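Local coordinates for small S protein (Podospora anserina, PDB 2WVQ) that mediates heterokaryon incompatibility and forms the [het-s] prion through a separate prion domain, the globular domain present here being dispensable for both, at residues Q33-G39 with Q112-F117; C45-L49 with L160-D165; K53-R58 with L136-Q141; R58-A62 with L187-E191. The protein carries 2 engineered substitutions. All blocks are in the same frame, centred on the assembly; numbering follows the deposited sequence.

Contact 1: residues Q33-G39 with Q112-F117; sequences QLGRHFG and QDLVVF. Engineered in segment 33-39: H37 (natural residue Pro).
F117 and R36 make the two broadest contributions to this junction between loop 112-117 and the residues leaving strand 32-34. F117 N donates a hydrogen bond to L34 O (3.0 Å), next to the single backbone bridge of G35 with V116, and a water ties L34 N to F117 O. The F117 ring turns its edge to G35 O, 3.4 Å from CE1, and CZ lies 3.2 Å from G39 O; Y42 stacks on the ring. The amide end of Q33 lies against the V116 methyls, NE2 3.3 Å from CG1. Along R36, CB passes 3.6 Å from V115 O and CD 3.6 Å from D113 OD2. NE then makes a weak hydrogen bond to Q112 O (3.3 Å), while NH2 ends beside Q112 CB. D113 OD2 sits over one guanidinium face, the two planes 83° apart, in a long salt bridge to NE. The engineered H37 brings CE1 edge-on to D113 OD2 (3.7 Å). Chemically mixed, the contact probably gains direction from its backbone bond and undirected attraction from the R36-D113 pair.

Contact 2: residues C45-L49 with L160-D165; sequences CQLRL and LEKIVD
The guanidinium of R48 lies near V164 and two acids of helix 157-176. At its edge, near the plane, is D165 OD2, 4.4 Å from R48 NH2; E161 OE2 comes obliquely, 4.3 Å from the same NH2, and V164 CG1 also approaches obliquely at 4.1 Å. Both carboxylates are beyond salt-bridge range, so their effect is probably a general electrostatic pull. A water bridges R48 and E161: it accepts from R48 NE at 2.7 Å and gives a weak hydrogen bond to E161 OE1. The other end of the group, NH1, is held by G209 O. Away from the R48 guanidinium the contact is apolar. L49 pushes its two methyl branches into helix 157-176, CD1 against V164 CG2 (3.7 Å) and I163 CG2 (3.9 Å), and CD2 against L160 CD2. That last pair is tighter than normal at 3.4 Å, and both L49 torsions are far from staggered values, so its fine detail is doubtful. C45 CB meets L160 CG at 4.1 Å. This is near-parallel packing of two sequence-distant helix segments, 28° apart, in the mostly helical HeLo-family globular domain. L34 of strand 32-34 packs on C45, L49 and L160, L154 of strand 152-154 on L160 and I163, and I211 on R48 and V164; K162 places helix 157-176 beside Q166 of the second subunit.

Contact 3: residues K53-R58 with L136-Q141; sequences KARLSR and LVSRRQ
R140 reaches S57 because its CG stands opposite the carbonyl carbon (chi1 -73°) and the chain then runs extended to NE, carrying the guanidinium across to helix 42-62. NH1 donates to S57 OG at 3.3 Å with a fairly straight bond (155°), the oxygen lying in the guanidinium plane. The same OG touches V137 CB at 3.4 Å, a polar atom pressed against the base of an apolar side chain. V137 lies against K53, A54 and S57: its CG2 meets K53 CE at 3.9 Å, the lysine chain roughly perpendicular to it, and its CG1 meets A54 CA at 3.9 Å. L136 CD2 adds a contact to A54 CB, also at 3.9 Å. R58 lies alongside R140, pointing the same way with the two guanidinium planes nearly perpendicular; E191 binds both, and D212 also binds R58, which probably offsets their like charges. K53 NZ ends in a salt bridge to E30. Segments 53-58 and 136-140 thus pack nearly parallel, their axes 28° apart, joining sequence-distant helices of the mostly helical HeLo-family domain. V26 of helix 18-28 packs on K53 and V137, and helix 181-191 flanks R58, L136 and R140.

Contact 4: residues R58-A62 with L187-E191; sequences RWGEA and LAEIE
A partly buried two-pronged salt bridge between R58 and E191, with L187 packed against the aliphatic part of R58, joins the C-terminal end of helix 42-62 to the last turns of helix 181-191. The arginine grips side-on: NE donates to E191 OE2 at 3.0 Å and NH2 to E191 OE1 at 2.9 Å. Both oxygens lie close to the guanidinium plane, but that plane is turned 44° from the carboxylate, so OE1 is met on its syn side while OE2 is met from above the carboxylate plane. The R58 chain is extended through chi1 and chi2, then bends at chi3 (-53°), which swings NE round to its partner. On one face of the guanidinium rests A188 CB, 3.8 Å from R58 NE, beside A214 of helix 213-224. Additional charges surround the pair, with D212 taking R58 NH2 and R140 taking E191 OE2. In this mostly helical HeLo-family globular domain, the two segments cross steeply, at 123° with their axes 11.6 Å apart. L187 fills the angle between them. Its CB packs 3.7 Å from R58 CG, the two side chains running antiparallel, and its CD2 reaches A62 CA at 4.1 Å. E61 CG comes to L187 CD2 at 4.1 Å, its side chain roughly perpendicular to L187.

How the contacts relate
Strand 32-34 leads into helix 42-62, which supplies one side of contacts 2, 3 and 4 in turn; segment 33-39 of contact 1 sits just ahead of it. The partner segments do not follow that order: 112-117, 160-165, 136-141 and 187-191, so contact 3 nests within the loop closed by contact 2, and the other pairs of contacts cross. Contacts 3 and 4 share R58, are joined by the R140-E191 salt bridge and lie with centres 8 Å apart, whereas contacts 1 and 4 fall on opposite sides of the chain's centre, about 32 Å between centres. Contact 1 touches contact 2 through L34 and F38. Helix 42-62 thus forms a central spine that ties sequence-distant parts of the globular domain together.

Contact 1: residues Q33-G39 with Q112-F117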
loop_
_atom_site.group_PDB
_atom_site.type_symbol
_atom_site.label_atom_id
_atom_site.label_comp_id
_atom_site.label_asym_id
_atom_site.label_seq_id
_atom_site.Cartn_x
_atom_site.Cartn_y
_atom_site.Cartn_z
ATOM N N GLN A 33 -8.829 -10.573 -11.318
ATOM C CA GLN A 33 -9.545 -11.803 -11.036
ATOM C C GLN A 33 -9.541 -12.069 -9.522
ATOM O O GLN A 33 -8.704 -11.537 -8.783
ATOM C CB GLN A 33 -8.840 -12.965 -11.728
ATOM C CG GLN A 33 -8.829 -12.961 -13.245
ATOM C CD GLN A 33 -7.753 -13.888 -13.791
ATOM O OE1 GLN A 33 -7.692 -14.154 -14.979
ATOM N NE2 GLN A 33 -6.901 -14.389 -12.906
ATOM N N LEU A 34 -10.503 -12.864 -9.044
ATOM C CA LEU A 34 -10.482 -13.274 -7.643
ATOM C C LEU A 34 -10.244 -14.783 -7.571
ATOM O O LEU A 34 -10.876 -15.555 -8.286
ATOM C CB LEU A 34 -11.765 -12.883 -6.892
ATOM C CG LEU A 34 -12.092 -11.383 -6.799
ATOM C CD1 LEU A 34 -13.249 -11.193 -5.843
ATOM C CD2 LEU A 34 -10.882 -10.569 -6.340
ATOM N N GLY A 35 -9.353 -15.171 -6.671
ATOM C CA GLY A 35 -8.909 -16.552 -6.600
ATOM C C GLY A 35 -9.821 -17.436 -5.773
ATOM O O GLY A 35 -10.744 -16.986 -5.078
ATOM N N ARG A 36 -9.513 -18.722 -5.823
ATOM C CA ARG A 36 -10.332 -19.754 -5.224
ATOM C C ARG A 36 -10.685 -19.469 -3.761
ATOM O O ARG A 36 -11.780 -19.820 -3.302
ATOM C CB ARG A 36 -9.591 -21.101 -5.402
ATOM C CG ARG A 36 -9.620 -22.035 -4.212
ATOM C CD ARG A 36 -8.300 -22.773 -4.125
ATOM N NE ARG A 36 -8.434 -24.126 -4.638
ATOM C CZ ARG A 36 -8.637 -25.188 -3.860
ATOM N NH1 ARG A 36 -8.733 -25.024 -2.555
ATOM N NH2 ARG A 36 -8.754 -26.399 -4.378
ATOM N N HIS A 37 -9.765 -18.838 -3.039
ATOM C CA HIS A 37 -9.886 -18.709 -1.599
ATOM C C HIS A 37 -10.898 -17.700 -1.070
ATOM O O HIS A 37 -11.190 -17.715 0.134
ATOM C CB HIS A 37 -8.510 -18.603 -0.901
ATOM C CG HIS A 37 -7.913 -19.943 -0.566
ATOM N ND1 HIS A 37 -7.286 -20.740 -1.505
ATOM C CD2 HIS A 37 -7.899 -20.649 0.593
ATOM C CE1 HIS A 37 -6.891 -21.865 -0.935
ATOM N NE2 HIS A 37 -7.264 -21.843 0.334
ATOM N N PHE A 38 -11.468 -16.871 -1.953
ATOM C CA PHE A 38 -12.648 -16.052 -1.600
ATOM C C PHE A 38 -13.890 -16.882 -1.238
ATOM O O PHE A 38 -14.736 -16.431 -0.451
ATOM C CB PHE A 38 -12.950 -15.024 -2.713
ATOM C CG PHE A 38 -11.965 -13.911 -2.735
ATOM C CD1 PHE A 38 -10.817 -13.998 -3.530
ATOM C CD2 PHE A 38 -12.124 -12.809 -1.876
ATOM C CE1 PHE A 38 -9.870 -12.958 -3.522
ATOM C CE2 PHE A 38 -11.172 -11.779 -1.860
ATOM C CZ PHE A 38 -10.047 -11.866 -2.679
ATOM N N GLY A 39 -13.972 -18.093 -1.794
ATOM C CA GLY A 39 -15.057 -19.049 -1.500
ATOM C C GLY A 39 -16.439 -18.520 -1.834
ATOM O O GLY A 39 -16.668 -17.992 -2.924
ATOM N N GLN A 112 -4.132 -26.405 -8.426
ATOM C CA GLN A 112 -5.401 -26.362 -7.680
ATOM C C GLN A 112 -5.719 -24.928 -7.254
ATOM O O GLN A 112 -6.815 -24.427 -7.511
ATOM C CB GLN A 112 -5.390 -27.317 -6.457
ATOM C CG GLN A 112 -4.027 -27.458 -5.721
ATOM C CD GLN A 112 -4.114 -28.041 -4.290
ATOM O OE1 GLN A 112 -4.898 -28.952 -4.011
ATOM N NE2 GLN A 112 -3.282 -27.517 -3.389
ATOM N N ASP A 113 -4.726 -24.273 -6.662
ATOM C CA ASP A 113 -4.883 -22.968 -6.018
ATOM C C ASP A 113 -4.867 -21.771 -6.974
ATOM O O ASP A 113 -5.165 -20.644 -6.558
ATOM C CB ASP A 113 -3.810 -22.793 -4.941
ATOM C CG ASP A 113 -3.926 -23.821 -3.836
ATOM O OD1 ASP A 113 -2.892 -24.421 -3.473
ATOM O OD2 ASP A 113 -5.058 -24.036 -3.352
ATOM N N LEU A 114 -4.549 -22.034 -8.243
ATOM C CA LEU A 114 -4.474 -21.005 -9.278
ATOM C C LEU A 114 -5.777 -20.755 -10.067
ATOM O O LEU A 114 -5.848 -19.822 -10.877
ATOM C CB LEU A 114 -3.288 -21.286 -10.213
ATOM C CG LEU A 114 -1.904 -21.197 -9.550
ATOM C CD1 LEU A 114 -0.798 -21.403 -10.562
ATOM C CD2 LEU A 114 -1.719 -19.882 -8.830
ATOM N N VAL A 115 -6.804 -21.551 -9.782
ATOM C CA VAL A 115 -8.122 -21.451 -10.417
ATOM C C VAL A 115 -8.843 -20.193 -9.931
ATOM O O VAL A 115 -8.869 -19.913 -8.726
ATOM C CB VAL A 115 -8.982 -22.709 -10.062
ATOM C CG1 VAL A 115 -10.445 -22.554 -10.488
ATOM C CG2 VAL A 115 -8.386 -23.958 -10.697
ATOM N N VAL A 116 -9.434 -19.442 -10.861
ATOM C CA VAL A 116 -10.125 -18.200 -10.500
ATOM C C VAL A 116 -11.639 -18.264 -10.746
ATOM O O VAL A 116 -12.099 -18.960 -11.648
ATOM C CB VAL A 116 -9.505 -16.927 -11.198
ATOM C CG1 VAL A 116 -8.028 -16.769 -10.857
ATOM C CG2 VAL A 116 -9.675 -16.972 -12.697
ATOM N N PHE A 117 -12.394 -17.525 -9.940
ATOM C CA PHE A 117 -13.816 -17.324 -10.169
ATOM C C PHE A 117 -14.116 -16.582 -11.492
ATOM O O PHE A 117 -13.288 -15.813 -11.987
ATOM C CB PHE A 117 -14.435 -16.581 -8.991
ATOM C CG PHE A 117 -14.638 -17.441 -7.766
ATOM C CD1 PHE A 117 -13.788 -17.314 -6.667
ATOM C CD2 PHE A 117 -15.677 -18.385 -7.717
ATOM C CE1 PHE A 117 -13.963 -18.103 -5.528
ATOM C CE2 PHE A 117 -15.864 -19.195 -6.583
ATOM C CZ PHE A 117 -15.007 -19.054 -5.484
HETATM O O HOH W 1 -12.535 -13.290 -10.913
#

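Contact 2: residues C45-L49 with L160-D165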
loop_
_atom_site.group_PDB
_atom_site.type_symbol
_atom_site.label_atom_id
_atom_site.label_comp_id
_atom_site.label_asym_id
_atom_site.label_seq_id
_atom_site.Cartn_x
_atom_site.Cartn_y
_atom_site.Cartn_z
ATOM N N CYS A 45 -17.442 -9.725 -2.868
ATOM C CA CYS A 45 -16.135 -9.075 -3.039
ATOM C C CYS A 45 -15.948 -8.473 -4.453
ATOM O O CYS A 45 -15.340 -7.407 -4.611
ATOM C CB CYS A 45 -15.009 -10.065 -2.702
ATOM S SG CYS A 45 -14.896 -10.346 -0.911
ATOM N N GLN A 46 -16.442 -9.177 -5.470
ATOM C CA GLN A 46 -16.427 -8.671 -6.839
ATOM C C GLN A 46 -17.293 -7.404 -6.961
ATOM O O GLN A 46 -16.813 -6.410 -7.499
ATOM C CB GLN A 46 -16.873 -9.739 -7.842
ATOM C CG GLN A 46 -16.913 -9.263 -9.309
ATOM C CD GLN A 46 -15.552 -8.846 -9.826
ATOM O OE1 GLN A 46 -14.657 -9.674 -9.946
ATOM N NE2 GLN A 46 -15.385 -7.549 -10.122
ATOM N N LEU A 47 -18.507 -7.424 -6.412
ATOM C CA LEU A 47 -19.359 -6.215 -6.390
ATOM C C LEU A 47 -18.715 -5.021 -5.641
ATOM O O LEU A 47 -18.905 -3.879 -6.057
ATOM C CB LEU A 47 -20.782 -6.520 -5.878
ATOM C CG LEU A 47 -21.654 -7.445 -6.763
ATOM C CD1 LEU A 47 -22.908 -7.897 -6.072
ATOM C CD2 LEU A 47 -21.991 -6.831 -8.121
ATOM N N ARG A 48 -17.993 -5.281 -4.536
ATOM C CA ARG A 48 -17.257 -4.243 -3.789
ATOM C C ARG A 48 -16.186 -3.571 -4.673
ATOM O O ARG A 48 -16.042 -2.336 -4.659
ATOM C CB ARG A 48 -16.560 -4.803 -2.536
ATOM C CG ARG A 48 -17.388 -5.526 -1.538
ATOM C CD ARG A 48 -17.927 -4.610 -0.447
ATOM N NE ARG A 48 -16.883 -4.009 0.390
ATOM C CZ ARG A 48 -17.124 -3.096 1.338
ATOM N NH1 ARG A 48 -18.373 -2.680 1.561
ATOM N NH2 ARG A 48 -16.123 -2.597 2.064
ATOM N N LEU A 49 -15.450 -4.381 -5.437
ATOM C CA LEU A 49 -14.525 -3.894 -6.475
ATOM C C LEU A 49 -15.201 -3.065 -7.610
ATOM O O LEU A 49 -14.684 -2.006 -8.012
ATOM C CB LEU A 49 -13.757 -5.071 -7.084
ATOM C CG LEU A 49 -12.234 -5.294 -7.073
ATOM C CD1 LEU A 49 -11.382 -4.591 -5.966
ATOM C CD2 LEU A 49 -11.932 -6.789 -7.141
ATOM N N LEU A 160 -7.689 -7.730 -1.329
ATOM C CA LEU A 160 -8.921 -7.129 -1.877
ATOM C C LEU A 160 -9.352 -5.960 -1.014
ATOM O O LEU A 160 -9.636 -4.879 -1.524
ATOM C CB LEU A 160 -10.042 -8.173 -1.928
ATOM C CG LEU A 160 -11.503 -7.960 -2.411
ATOM C CD1 LEU A 160 -12.307 -6.904 -1.692
ATOM C CD2 LEU A 160 -11.586 -7.784 -3.899
ATOM N N GLU A 161 -9.399 -6.191 0.298
ATOM C CA GLU A 161 -9.714 -5.136 1.265
ATOM C C GLU A 161 -8.760 -3.960 1.147
ATOM O O GLU A 161 -9.206 -2.809 1.155
ATOM C CB GLU A 161 -9.710 -5.660 2.706
ATOM C CG GLU A 161 -10.869 -6.603 3.054
ATOM C CD GLU A 161 -12.262 -6.048 2.716
ATOM O OE1 GLU A 161 -13.183 -6.878 2.503
ATOM O OE2 GLU A 161 -12.450 -4.804 2.658
ATOM N N LYS A 162 -7.462 -4.244 1.018
ATOM C CA LYS A 162 -6.464 -3.183 0.826
ATOM C C LYS A 162 -6.778 -2.321 -0.398
ATOM O O LYS A 162 -6.691 -1.123 -0.303
ATOM C CB LYS A 162 -5.053 -3.747 0.743
ATOM C CG LYS A 162 -3.951 -2.704 0.745
ATOM C CD LYS A 162 -2.738 -3.232 1.573
ATOM C CE LYS A 162 -1.648 -3.847 0.686
ATOM N NZ LYS A 162 -0.946 -5.058 1.285
ATOM N N ILE A 163 -7.130 -2.932 -1.528
ATOM C CA ILE A 163 -7.528 -2.167 -2.724
ATOM C C ILE A 163 -8.809 -1.363 -2.495
ATOM O O ILE A 163 -8.852 -0.174 -2.792
ATOM C CB ILE A 163 -7.708 -3.056 -3.985
ATOM C CG1 ILE A 163 -6.358 -3.644 -4.409
ATOM C CG2 ILE A 163 -8.408 -2.229 -5.151
ATOM C CD1 ILE A 163 -6.393 -4.379 -5.685
ATOM N N VAL A 164 -9.848 -2.033 -2.000
ATOM C CA VAL A 164 -11.155 -1.422 -1.870
ATOM C C VAL A 164 -11.109 -0.238 -0.912
ATOM O O VAL A 164 -11.571 0.865 -1.273
ATOM C CB VAL A 164 -12.251 -2.468 -1.471
ATOM C CG1 VAL A 164 -13.435 -1.793 -0.869
ATOM C CG2 VAL A 164 -12.663 -3.307 -2.714
ATOM N N ASP A 165 -10.521 -0.460 0.266
ATOM C CA ASP A 165 -10.377 0.529 1.324
ATOM C C ASP A 165 -9.497 1.717 0.953
ATOM O O ASP A 165 -9.860 2.866 1.211
ATOM C CB ASP A 165 -9.836 -0.111 2.629
ATOM C CG ASP A 165 -10.811 -1.129 3.257
ATOM O OD1 ASP A 165 -10.430 -1.783 4.265
ATOM O OD2 ASP A 165 -11.954 -1.289 2.749
HETATM O O HOH W 2 -14.523 -5.239 0.593
#

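Contact 3: residues K53-R58 with L136-Q141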
loop_
_atom_site.group_PDB
_atom_site.type_symbol
_atom_site.label_atom_id
_atom_site.label_comp_id
_atom_site.label_asym_id
_atom_site.label_seq_id
_atom_site.Cartn_x
_atom_site.Cartn_y
_atom_site.Cartn_z
ATOM N N LYS A 53 -14.681 0.979 -8.422
ATOM C CA LYS A 53 -14.431 1.411 -9.795
ATOM C C LYS A 53 -15.520 2.408 -10.244
ATOM O O LYS A 53 -15.223 3.392 -10.907
ATOM C CB LYS A 53 -14.374 0.212 -10.736
ATOM C CG LYS A 53 -14.112 0.552 -12.189
ATOM C CD LYS A 53 -14.369 -0.663 -13.119
ATOM C CE LYS A 53 -13.452 -0.554 -14.348
ATOM N NZ LYS A 53 -13.795 -1.538 -15.390
ATOM N N ALA A 54 -16.772 2.146 -9.875
ATOM C CA ALA A 54 -17.893 3.047 -10.263
ATOM C C ALA A 54 -17.732 4.417 -9.592
ATOM O O ALA A 54 -18.045 5.464 -10.174
ATOM C CB ALA A 54 -19.266 2.420 -9.875
ATOM N N ARG A 55 -17.235 4.406 -8.364
ATOM C CA ARG A 55 -17.137 5.632 -7.602
ATOM C C ARG A 55 -15.975 6.513 -8.076
ATOM O O ARG A 55 -16.098 7.775 -8.121
ATOM C CB ARG A 55 -17.061 5.345 -6.119
ATOM C CG ARG A 55 -17.268 6.605 -5.295
ATOM C CD ARG A 55 -16.648 6.479 -3.959
ATOM N NE ARG A 55 -16.437 7.759 -3.296
ATOM C CZ ARG A 55 -15.734 7.891 -2.176
ATOM N NH1 ARG A 55 -15.178 6.815 -1.603
ATOM N NH2 ARG A 55 -15.566 9.085 -1.635
ATOM N N LEU A 56 -14.871 5.853 -8.442
ATOM C CA LEU A 56 -13.712 6.500 -9.053
ATOM C C LEU A 56 -14.134 7.101 -10.417
ATOM O O LEU A 56 -13.878 8.294 -10.716
ATOM C CB LEU A 56 -12.539 5.499 -9.233
ATOM C CG LEU A 56 -11.233 5.952 -9.943
ATOM C CD1 LEU A 56 -10.531 7.069 -9.238
ATOM C CD2 LEU A 56 -10.213 4.801 -10.222
ATOM N N SER A 57 -14.801 6.306 -11.232
ATOM C CA SER A 57 -15.254 6.878 -12.488
ATOM C C SER A 57 -16.295 8.024 -12.337
ATOM O O SER A 57 -16.261 8.945 -13.137
ATOM C CB SER A 57 -15.666 5.820 -13.494
ATOM O OG SER A 57 -17.014 5.496 -13.395
ATOM N N ARG A 58 -17.186 7.956 -11.339
ATOM C CA ARG A 58 -18.102 9.037 -11.033
ATOM C C ARG A 58 -17.376 10.347 -10.837
ATOM O O ARG A 58 -17.853 11.370 -11.314
ATOM C CB ARG A 58 -19.042 8.757 -9.858
ATOM C CG ARG A 58 -20.322 9.701 -9.782
ATOM C CD ARG A 58 -21.125 9.426 -8.513
ATOM N NE ARG A 58 -21.425 7.990 -8.423
ATOM C CZ ARG A 58 -21.110 7.161 -7.418
ATOM N NH1 ARG A 58 -20.495 7.595 -6.336
ATOM N NH2 ARG A 58 -21.451 5.876 -7.502
ATOM N N LEU A 136 -21.987 0.890 -16.852
ATOM C CA LEU A 136 -22.063 2.283 -16.424
ATOM C C LEU A 136 -20.707 3.003 -16.500
ATOM O O LEU A 136 -20.625 4.148 -16.956
ATOM C CB LEU A 136 -22.631 2.287 -15.005
ATOM C CG LEU A 136 -22.395 3.112 -13.741
ATOM C CD1 LEU A 136 -23.207 2.453 -12.671
ATOM C CD2 LEU A 136 -20.986 3.327 -13.257
ATOM N N VAL A 137 -19.640 2.335 -16.058
ATOM C CA VAL A 137 -18.313 2.901 -16.278
ATOM C C VAL A 137 -17.823 2.856 -17.690
ATOM O O VAL A 137 -17.200 3.814 -18.125
ATOM C CB VAL A 137 -17.245 2.584 -15.184
ATOM C CG1 VAL A 137 -17.796 1.809 -13.989
ATOM C CG2 VAL A 137 -15.858 2.179 -15.731
ATOM N N SER A 138 -18.153 1.792 -18.439
ATOM C CA SER A 138 -17.711 1.683 -19.841
ATOM C C SER A 138 -18.231 2.859 -20.632
ATOM O O SER A 138 -17.513 3.408 -21.434
ATOM C CB SER A 138 -18.160 0.379 -20.517
ATOM O OG SER A 138 -17.405 -0.723 -20.015
ATOM N N ARG A 139 -19.467 3.249 -20.338
ATOM C CA ARG A 139 -20.169 4.354 -21.000
ATOM C C ARG A 139 -19.479 5.696 -20.797
ATOM O O ARG A 139 -19.579 6.576 -21.622
ATOM C CB ARG A 139 -21.591 4.453 -20.452
ATOM C CG ARG A 139 -22.549 3.428 -20.998
ATOM C CD ARG A 139 -23.986 3.762 -20.621
ATOM N NE ARG A 139 -24.828 2.609 -20.912
ATOM C CZ ARG A 139 -25.271 1.754 -19.996
ATOM N NH1 ARG A 139 -25.002 1.939 -18.705
ATOM N NH2 ARG A 139 -25.990 0.716 -20.377
ATOM N N ARG A 140 -18.788 5.841 -19.668
ATOM C CA ARG A 140 -18.173 7.117 -19.290
ATOM C C ARG A 140 -16.735 7.270 -19.720
ATOM O O ARG A 140 -16.233 8.388 -19.808
ATOM C CB ARG A 140 -18.189 7.276 -17.776
ATOM C CG ARG A 140 -19.509 7.566 -17.173
ATOM C CD ARG A 140 -19.288 7.586 -15.708
ATOM N NE ARG A 140 -20.494 7.973 -15.022
ATOM C CZ ARG A 140 -20.798 7.639 -13.777
ATOM N NH1 ARG A 140 -19.985 6.853 -13.054
ATOM N NH2 ARG A 140 -21.932 8.067 -13.277
ATOM N N GLN A 141 -16.057 6.146 -19.924
ATOM C CA GLN A 141 -14.626 6.177 -20.118
ATOM C C GLN A 141 -14.273 6.634 -21.523
ATOM O O GLN A 141 -15.034 6.428 -22.484
ATOM C CB GLN A 141 -13.956 4.837 -19.724
ATOM C CG GLN A 141 -14.047 4.514 -18.180
ATOM C CD GLN A 141 -13.665 5.693 -17.278
ATOM O OE1 GLN A 141 -12.482 6.055 -17.189
ATOM N NE2 GLN A 141 -14.661 6.282 -16.584
#

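Contact 4: residues R58-A62 with L187-E191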
loop_
_atom_site.group_PDB
_atom_site.type_symbol
_atom_site.label_atom_id
_atom_site.label_comp_id
_atom_site.label_asym_id
_atom_site.label_seq_id
_atom_site.Cartn_x
_atom_site.Cartn_y
_atom_site.Cartn_z
ATOM N N ARG A 58 -17.186 7.956 -11.339
ATOM C CA ARG A 58 -18.102 9.037 -11.033
ATOM C C ARG A 58 -17.376 10.347 -10.837
ATOM O O ARG A 58 -17.853 11.370 -11.314
ATOM C CB ARG A 58 -19.042 8.757 -9.858
ATOM C CG ARG A 58 -20.322 9.701 -9.782
ATOM C CD ARG A 58 -21.125 9.426 -8.513
ATOM N NE ARG A 58 -21.425 7.990 -8.423
ATOM C CZ ARG A 58 -21.110 7.161 -7.418
ATOM N NH1 ARG A 58 -20.495 7.595 -6.336
ATOM N NH2 ARG A 58 -21.451 5.876 -7.502
ATOM N N TRP A 59 -16.238 10.306 -10.134
ATOM C CA TRP A 59 -15.404 11.465 -9.933
ATOM C C TRP A 59 -14.910 12.091 -11.228
ATOM O O TRP A 59 -14.947 13.328 -11.370
ATOM C CB TRP A 59 -14.202 11.172 -9.021
ATOM C CG TRP A 59 -13.356 12.389 -8.848
ATOM C CD1 TRP A 59 -13.539 13.381 -7.944
ATOM C CD2 TRP A 59 -12.202 12.746 -9.613
ATOM N NE1 TRP A 59 -12.582 14.351 -8.105
ATOM C CE2 TRP A 59 -11.747 13.981 -9.122
ATOM C CE3 TRP A 59 -11.510 12.135 -10.674
ATOM C CZ2 TRP A 59 -10.611 14.622 -9.627
ATOM C CZ3 TRP A 59 -10.371 12.768 -11.172
ATOM C CH2 TRP A 59 -9.942 14.009 -10.658
ATOM N N GLY A 60 -14.403 11.269 -12.140
ATOM C CA GLY A 60 -13.935 11.794 -13.422
ATOM C C GLY A 60 -15.055 12.462 -14.190
ATOM O O GLY A 60 -14.835 13.493 -14.861
ATOM N N GLU A 61 -16.265 11.903 -14.087
ATOM C CA GLU A 61 -17.439 12.503 -14.744
ATOM C C GLU A 61 -17.843 13.827 -14.104
ATOM O O GLU A 61 -18.220 14.783 -14.823
ATOM C CB GLU A 61 -18.632 11.519 -14.705
ATOM C CG GLU A 61 -19.903 11.962 -15.451
ATOM C CD GLU A 61 -19.776 11.915 -16.969
ATOM O OE1 GLU A 61 -18.715 11.512 -17.486
ATOM O OE2 GLU A 61 -20.752 12.273 -17.662
ATOM N N ALA A 62 -17.790 13.875 -12.767
ATOM C CA ALA A 62 -18.191 15.041 -11.980
ATOM C C ALA A 62 -17.324 16.274 -12.284
ATOM O O ALA A 62 -17.800 17.425 -12.372
ATOM C CB ALA A 62 -18.099 14.713 -10.512
ATOM N N LEU A 187 -25.436 12.185 -10.031
ATOM C CA LEU A 187 -24.852 11.163 -10.856
ATOM C C LEU A 187 -25.156 9.748 -10.351
ATOM O O LEU A 187 -25.501 8.878 -11.152
ATOM C CB LEU A 187 -23.356 11.420 -10.935
ATOM C CG LEU A 187 -22.698 11.962 -12.215
ATOM C CD1 LEU A 187 -23.596 12.446 -13.378
ATOM C CD2 LEU A 187 -21.662 12.957 -11.841
ATOM N N ALA A 188 -25.059 9.547 -9.032
ATOM C CA ALA A 188 -25.371 8.275 -8.367
ATOM C C ALA A 188 -26.875 7.990 -8.453
ATOM O O ALA A 188 -27.294 6.836 -8.458
ATOM C CB ALA A 188 -24.930 8.321 -6.919
ATOM N N GLU A 189 -27.690 9.051 -8.528
ATOM C CA GLU A 189 -29.146 8.902 -8.659
ATOM C C GLU A 189 -29.470 8.382 -10.064
ATOM O O GLU A 189 -30.262 7.446 -10.221
ATOM C CB GLU A 189 -29.861 10.221 -8.384
ATOM C CG GLU A 189 -29.957 10.583 -6.895
ATOM C CD GLU A 189 -30.582 11.960 -6.642
ATOM O OE1 GLU A 189 -31.050 12.630 -7.608
ATOM O OE2 GLU A 189 -30.617 12.376 -5.453
ATOM N N ILE A 190 -28.821 8.978 -11.069
ATOM C CA ILE A 190 -28.914 8.533 -12.464
ATOM C C ILE A 190 -28.401 7.079 -12.679
ATOM O O ILE A 190 -28.969 6.328 -13.482
ATOM C CB ILE A 190 -28.176 9.532 -13.410
ATOM C CG1 ILE A 190 -28.856 10.908 -13.384
ATOM C CG2 ILE A 190 -28.063 8.963 -14.835
ATOM C CD1 ILE A 190 -28.016 12.046 -13.972
ATOM N N GLU A 191 -27.342 6.687 -11.967
ATOM C CA GLU A 191 -26.784 5.332 -12.095
ATOM C C GLU A 191 -27.799 4.289 -11.662
ATOM O O GLU A 191 -27.901 3.199 -12.242
ATOM C CB GLU A 191 -25.533 5.178 -11.235
ATOM C CG GLU A 191 -24.401 6.081 -11.641
ATOM C CD GLU A 191 -23.237 6.012 -10.683
ATOM O OE1 GLU A 191 -23.303 5.262 -9.680
ATOM O OE2 GLU A 191 -22.249 6.709 -10.950
#